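Local coordinates for amino acid ABC superfamily ATP binding cassette transporter, binding protein (Streptococcus pneumoniae, PDB 4H5G), which binds L-arginine between its two lobes and probably delivers it to an amino acid ABC transporter in the bacterial membrane, at residues 124-128 with 164-169; 134-138 with 168-172. One frame throughout, in Å; residues are numbered along the deposited sequence.

Contact 1: 124-128 with 164-169; sequences ANIAA and KIDAVH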
loop_
_atom_site.group_PDB
_atom_site.type_symbol
_atom_site.label_atom_id
_atom_site.label_comp_id
_atom_site.label_asym_id
_atom_site.label_seq_id
_atom_site.Cartn_x
_atom_site.Cartn_y
_atom_site.Cartn_z
ATOM N N ALA A 124 -14.277 17.715 10.282
ATOM C CA ALA A 124 -14.371 16.351 10.798
ATOM C C ALA A 124 -13.067 15.913 11.465
ATOM O O ALA A 124 -12.025 16.547 11.290
ATOM C CB ALA A 124 -14.741 15.395 9.679
ATOM N N ASN A 125 -13.137 14.840 12.247
ATOM C CA ASN A 125 -11.931 14.181 12.734
ATOM C C ASN A 125 -11.423 13.223 11.672
ATOM O O ASN A 125 -12.055 12.206 11.394
ATOM C CB ASN A 125 -12.220 13.416 14.029
ATOM C CG ASN A 125 -12.621 14.329 15.152
ATOM O OD1 ASN A 125 -12.161 15.464 15.224
ATOM N ND2 ASN A 125 -13.502 13.847 16.034
ATOM N N ILE A 126 -10.289 13.562 11.065
ATOM C CA ILE A 126 -9.736 12.760 9.982
ATOM C C ILE A 126 -8.538 11.976 10.507
ATOM O O ILE A 126 -7.755 12.495 11.310
ATOM C CB ILE A 126 -9.314 13.659 8.796
ATOM C CG1 ILE A 126 -10.518 14.470 8.292
ATOM C CG2 ILE A 126 -8.707 12.828 7.654
ATOM C CD1 ILE A 126 -10.204 15.352 7.081
ATOM N N ALA A 127 -8.422 10.722 10.075
ATOM C CA ALA A 127 -7.243 9.904 10.369
ATOM C C ALA A 127 -6.513 9.551 9.069
ATOM O O ALA A 127 -7.130 9.384 8.015
ATOM C CB ALA A 127 -7.647 8.641 11.116
ATOM N N ALA A 128 -5.190 9.438 9.145
ATOM C CA ALA A 128 -4.404 8.942 8.013
ATOM C C ALA A 128 -3.179 8.234 8.563
ATOM O O ALA A 128 -2.868 8.363 9.744
ATOM C CB ALA A 128 -4.002 10.073 7.097
ATOM N N LYS A 164 -14.302 7.779 17.213
ATOM C CA LYS A 164 -13.290 8.775 17.574
ATOM C C LYS A 164 -12.848 9.519 16.319
ATOM O O LYS A 164 -12.392 10.662 16.387
ATOM C CB LYS A 164 -12.060 8.102 18.187
ATOM C CG LYS A 164 -12.296 7.474 19.545
ATOM C CD LYS A 164 -10.970 7.107 20.200
ATOM C CE LYS A 164 -10.113 8.346 20.437
ATOM N NZ LYS A 164 -8.857 8.017 21.171
ATOM N N ILE A 165 -12.992 8.840 15.182
ATOM C CA ILE A 165 -12.599 9.347 13.862
ATOM C C ILE A 165 -13.834 9.317 12.964
ATOM O O ILE A 165 -14.655 8.403 13.081
ATOM C CB ILE A 165 -11.484 8.449 13.268
ATOM C CG1 ILE A 165 -10.193 8.614 14.067
ATOM C CG2 ILE A 165 -11.224 8.735 11.779
ATOM C CD1 ILE A 165 -9.699 10.055 14.143
ATOM N N ASP A 166 -13.980 10.320 12.098
ATOM C CA ASP A 166 -15.125 10.378 11.189
ATOM C C ASP A 166 -14.804 9.907 9.775
ATOM O O ASP A 166 -15.690 9.477 9.051
ATOM C CB ASP A 166 -15.674 11.809 11.116
ATOM C CG ASP A 166 -16.034 12.366 12.477
ATOM O OD1 ASP A 166 -16.772 11.688 13.220
ATOM O OD2 ASP A 166 -15.567 13.484 12.803
ATOM N N ALA A 167 -13.535 9.988 9.385
ATOM C CA ALA A 167 -13.147 9.664 8.019
ATOM C C ALA A 167 -11.683 9.270 8.008
ATOM O O ALA A 167 -10.873 9.921 8.652
ATOM C CB ALA A 167 -13.367 10.855 7.116
ATOM N N VAL A 168 -11.354 8.207 7.278
ATOM C CA VAL A 168 -9.964 7.768 7.173
ATOM C C VAL A 168 -9.517 7.855 5.722
ATOM O O VAL A 168 -10.142 7.262 4.842
ATOM C CB VAL A 168 -9.792 6.317 7.647
ATOM C CG1 VAL A 168 -8.299 5.940 7.628
ATOM C CG2 VAL A 168 -10.356 6.125 9.051
ATOM N N HIS A 169 -8.433 8.590 5.467
ATOM C CA HIS A 169 -7.905 8.741 4.106
ATOM C C HIS A 169 -6.998 7.557 3.778
ATOM O O HIS A 169 -6.127 7.204 4.574
ATOM C CB HIS A 169 -7.095 10.042 4.002
ATOM C CG HIS A 169 -7.104 10.668 2.644
ATOM N ND1 HIS A 169 -6.028 11.368 2.142
ATOM C CD2 HIS A 169 -8.067 10.727 1.692
ATOM C CE1 HIS A 169 -6.324 11.822 0.934
ATOM N NE2 HIS A 169 -7.560 11.454 0.640
HETATM O O HOH W 1 -15.598 11.708 15.563
#
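With CG beside its own backbone N (chi1 -55°), Asp166 swings its carboxylate across to Asn125, whose CG is turned likewise (chi1 -64°) and whose amide plane lies nearly parallel to the carboxylate. Together they open the parallel pairing of strands 125-129 and 167-171 in the central sheet of one lobe of this type II periplasmic binding protein fold. Asp166 OD2 takes the N-H of Asn125 at 2.8 Å on its anti side, tilted somewhat out of the carboxylate plane, while Asn125 O receives Asp166 N at 2.8 Å and, weakly, Ala167 N. Oxygen OD1 of Asp166 is bound by a water that also accepts from Asn125 ND2, closing a second link at this partly exposed end. Regular pairing follows: Ala127 N binds Ala167 O at 2.9 Å, and His169 N binds Ala127 O at 3.0 Å. Ile126 and Ala167 lie on one face of the sheet, both touching Phe105 of strand 103-108. Ala127 and Val168 lie on the other, where Val168 packs on helix 153-162. Ile165, in the loop before its strand, adds the closest apolar touch: its CG2 meets Ala127 CB at 3.6 Å.

Contact 2: 134-138 with 168-172; sequences PESMV and VHMDE. With ARG (arginine), chain L.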
loop_
_atom_site.group_PDB
_atom_site.type_symbol
_atom_site.label_atom_id
_atom_site.label_comp_id
_atom_site.label_asym_id
_atom_site.label_seq_id
_atom_site.Cartn_x
_atom_site.Cartn_y
_atom_site.Cartn_z
ATOM N N PRO A 134 -1.541 9.739 1.497
ATOM C CA PRO A 134 -2.845 10.212 1.995
ATOM C C PRO A 134 -2.733 11.117 3.229
ATOM O O PRO A 134 -3.548 12.025 3.396
ATOM C CB PRO A 134 -3.582 8.914 2.339
ATOM C CG PRO A 134 -2.980 7.900 1.422
ATOM C CD PRO A 134 -1.521 8.273 1.322
ATOM N N GLU A 135 -1.730 10.876 4.072
ATOM C CA GLU A 135 -1.484 11.754 5.216
ATOM C C GLU A 135 -1.039 13.141 4.761
ATOM O O GLU A 135 -1.576 14.168 5.211
ATOM C CB GLU A 135 -0.427 11.149 6.149
ATOM C CG GLU A 135 -0.110 12.025 7.358
ATOM C CD GLU A 135 1.144 11.570 8.103
ATOM O OE1 GLU A 135 1.171 11.650 9.354
ATOM O OE2 GLU A 135 2.107 11.138 7.435
ATOM N N SER A 136 -0.067 13.165 3.854
ATOM C CA SER A 136 0.476 14.424 3.338
ATOM C C SER A 136 -0.605 15.259 2.674
ATOM O O SER A 136 -0.646 16.477 2.823
ATOM C CB SER A 136 1.605 14.155 2.337
ATOM O OG SER A 136 2.718 13.551 2.960
ATOM N N MET A 137 -1.472 14.589 1.926
ATOM C CA MET A 137 -2.548 15.258 1.198
ATOM C C MET A 137 -3.496 15.976 2.144
ATOM O O MET A 137 -3.919 17.101 1.886
ATOM C CB MET A 137 -3.310 14.236 0.343
ATOM C CG MET A 137 -2.490 13.716 -0.823
ATOM S SD MET A 137 -3.349 12.380 -1.664
ATOM C CE MET A 137 -4.702 13.288 -2.421
ATOM N N VAL A 138 -3.830 15.330 3.255
ATOM C CA VAL A 138 -4.701 15.981 4.233
ATOM C C VAL A 138 -4.016 17.204 4.847
ATOM O O VAL A 138 -4.624 18.270 4.965
ATOM C CB VAL A 138 -5.146 15.005 5.338
ATOM C CG1 VAL A 138 -5.930 15.759 6.420
ATOM C CG2 VAL A 138 -6.016 13.889 4.752
ATOM N N VAL A 168 -11.354 8.207 7.278
ATOM C CA VAL A 168 -9.964 7.768 7.173
ATOM C C VAL A 168 -9.517 7.855 5.722
ATOM O O VAL A 168 -10.142 7.262 4.842
ATOM C CB VAL A 168 -9.792 6.317 7.647
ATOM C CG1 VAL A 168 -8.299 5.940 7.628
ATOM C CG2 VAL A 168 -10.356 6.125 9.051
ATOM N N HIS A 169 -8.433 8.590 5.467
ATOM C CA HIS A 169 -7.905 8.741 4.106
ATOM C C HIS A 169 -6.998 7.557 3.778
ATOM O O HIS A 169 -6.127 7.204 4.574
ATOM C CB HIS A 169 -7.095 10.042 4.002
ATOM C CG HIS A 169 -7.104 10.668 2.644
ATOM N ND1 HIS A 169 -6.028 11.368 2.142
ATOM C CD2 HIS A 169 -8.067 10.727 1.692
ATOM C CE1 HIS A 169 -6.324 11.822 0.934
ATOM N NE2 HIS A 169 -7.560 11.454 0.640
ATOM N N MET A 170 -7.188 6.948 2.603
ATOM C CA MET A 170 -6.416 5.751 2.233
ATOM C C MET A 170 -6.515 5.475 0.741
ATOM O O MET A 170 -7.355 6.043 0.059
ATOM C CB MET A 170 -6.924 4.532 3.017
ATOM C CG MET A 170 -8.360 4.145 2.641
ATOM S SD MET A 170 -8.994 2.752 3.604
ATOM C CE MET A 170 -9.070 3.455 5.242
ATOM N N ASP A 171 -5.667 4.592 0.226
ATOM C CA ASP A 171 -5.782 4.210 -1.183
ATOM C C ASP A 171 -7.157 3.612 -1.456
ATOM O O ASP A 171 -7.663 2.839 -0.656
ATOM C CB ASP A 171 -4.669 3.230 -1.571
ATOM C CG ASP A 171 -3.327 3.924 -1.715
ATOM O OD1 ASP A 171 -3.092 4.513 -2.788
ATOM O OD2 ASP A 171 -2.532 3.920 -0.748
ATOM N N GLU A 172 -7.769 3.987 -2.577
ATOM C CA GLU A 172 -9.143 3.541 -2.875
ATOM C C GLU A 172 -9.419 2.016 -2.784
ATOM O O GLU A 172 -10.441 1.613 -2.215
ATOM C CB GLU A 172 -9.640 4.105 -4.222
ATOM C CG GLU A 172 -10.986 3.515 -4.641
ATOM C CD GLU A 172 -11.680 4.316 -5.720
ATOM O OE1 GLU A 172 -11.410 4.070 -6.914
ATOM O OE2 GLU A 172 -12.506 5.189 -5.377
HETATM N N ARG L . 0.187 4.673 -1.181
HETATM C CA ARG L . 0.480 5.364 0.083
HETATM C C ARG L . 1.942 5.742 0.174
HETATM O O ARG L . 2.804 5.210 -0.545
HETATM C CB ARG L . 0.090 4.499 1.290
HETATM C CG ARG L . 0.645 3.077 1.264
HETATM C CD ARG L . 0.399 2.354 2.597
HETATM N NE ARG L . 0.772 0.934 2.521
HETATM C CZ ARG L . 0.624 0.054 3.506
HETATM N NH1 ARG L . 0.986 -1.216 3.330
HETATM N NH2 ARG L . 0.111 0.446 4.667
HETATM O OXT ARG L . 2.299 6.609 0.976
#
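Pro134 and His169 join helix 133-141 to strand 167-171 through one polar bond set in an apolar surround. The imidazole donates ND1-H to Pro134 O at 2.9 Å and 172°, a nearly straight bond with the oxygen lying in the ring plane at the ring edge. At the carbonyl the approach is bent, with a C=O...ND1 angle of 110° and the donor tilted out of the carbonyl plane. The same oxygen also receives a weak bond from Val138 N, one turn on in the helix, and the histidine is thereby a second donor to it. This bond probably fixes the rotation of the buried ring and favours a proton on ND1.

Van der Waals packing surrounds the imidazole. CG of His169 stands roughly anti to the backbone N (chi1 -150°), which carries the ring out to the helix. Pro134 CB lies 3.5 Å from His169 ND1, Val138 CG2 reaches the same nitrogen obliquely at 3.6 Å, and Met137 CB comes to the ring edge, 3.9 Å from CE1 of His169. The bent thioether of Met137 places its sulfur 5.0 Å from the ring centroid, an oblique Met-aromatic contact.

Ligand contacts come from both segments. Asp171 OD2 accepts a hydrogen bond from the amino nitrogen N of the bound arginine at 2.9 Å, probably strengthened by opposite charges, and also binds Tyr22 OH, while its OD1 takes Asn101 ND2. Pro134 CD packs against CA of the ligand at 3.7 Å.

Helix 133-141 thus lies over the sheet with its N-terminal turn at the arginine. Phe105 of strand 103-108 stacks with His169, Ile103 of that strand touches Pro134, Met137 and His169, and Asp171 ends strand 167-171 just before helix 172-181.

How the contacts relate
Contacts 1 and 2 lie in the same lobe with centres about 10 Å apart, and both use strand 167-171, sharing Val168 and His169. Along the chain strand 125-129 leads into helix 133-141; strand 146-150 and helix 153-162 follow before strand 167-171 returns to take part in both contacts. In the sheet, strand 125-129 lies between 146-150 and 167-171, and the helix after it covers the face bearing Ile126 and Ala167. The two contacts touch directly: Ala128 CB is 3.6 Å from Glu135 CA. Contact 1 pairs the strands toward the lobe's far end, while contact 2 reaches the cleft, linking the sheet framework to the arginine site.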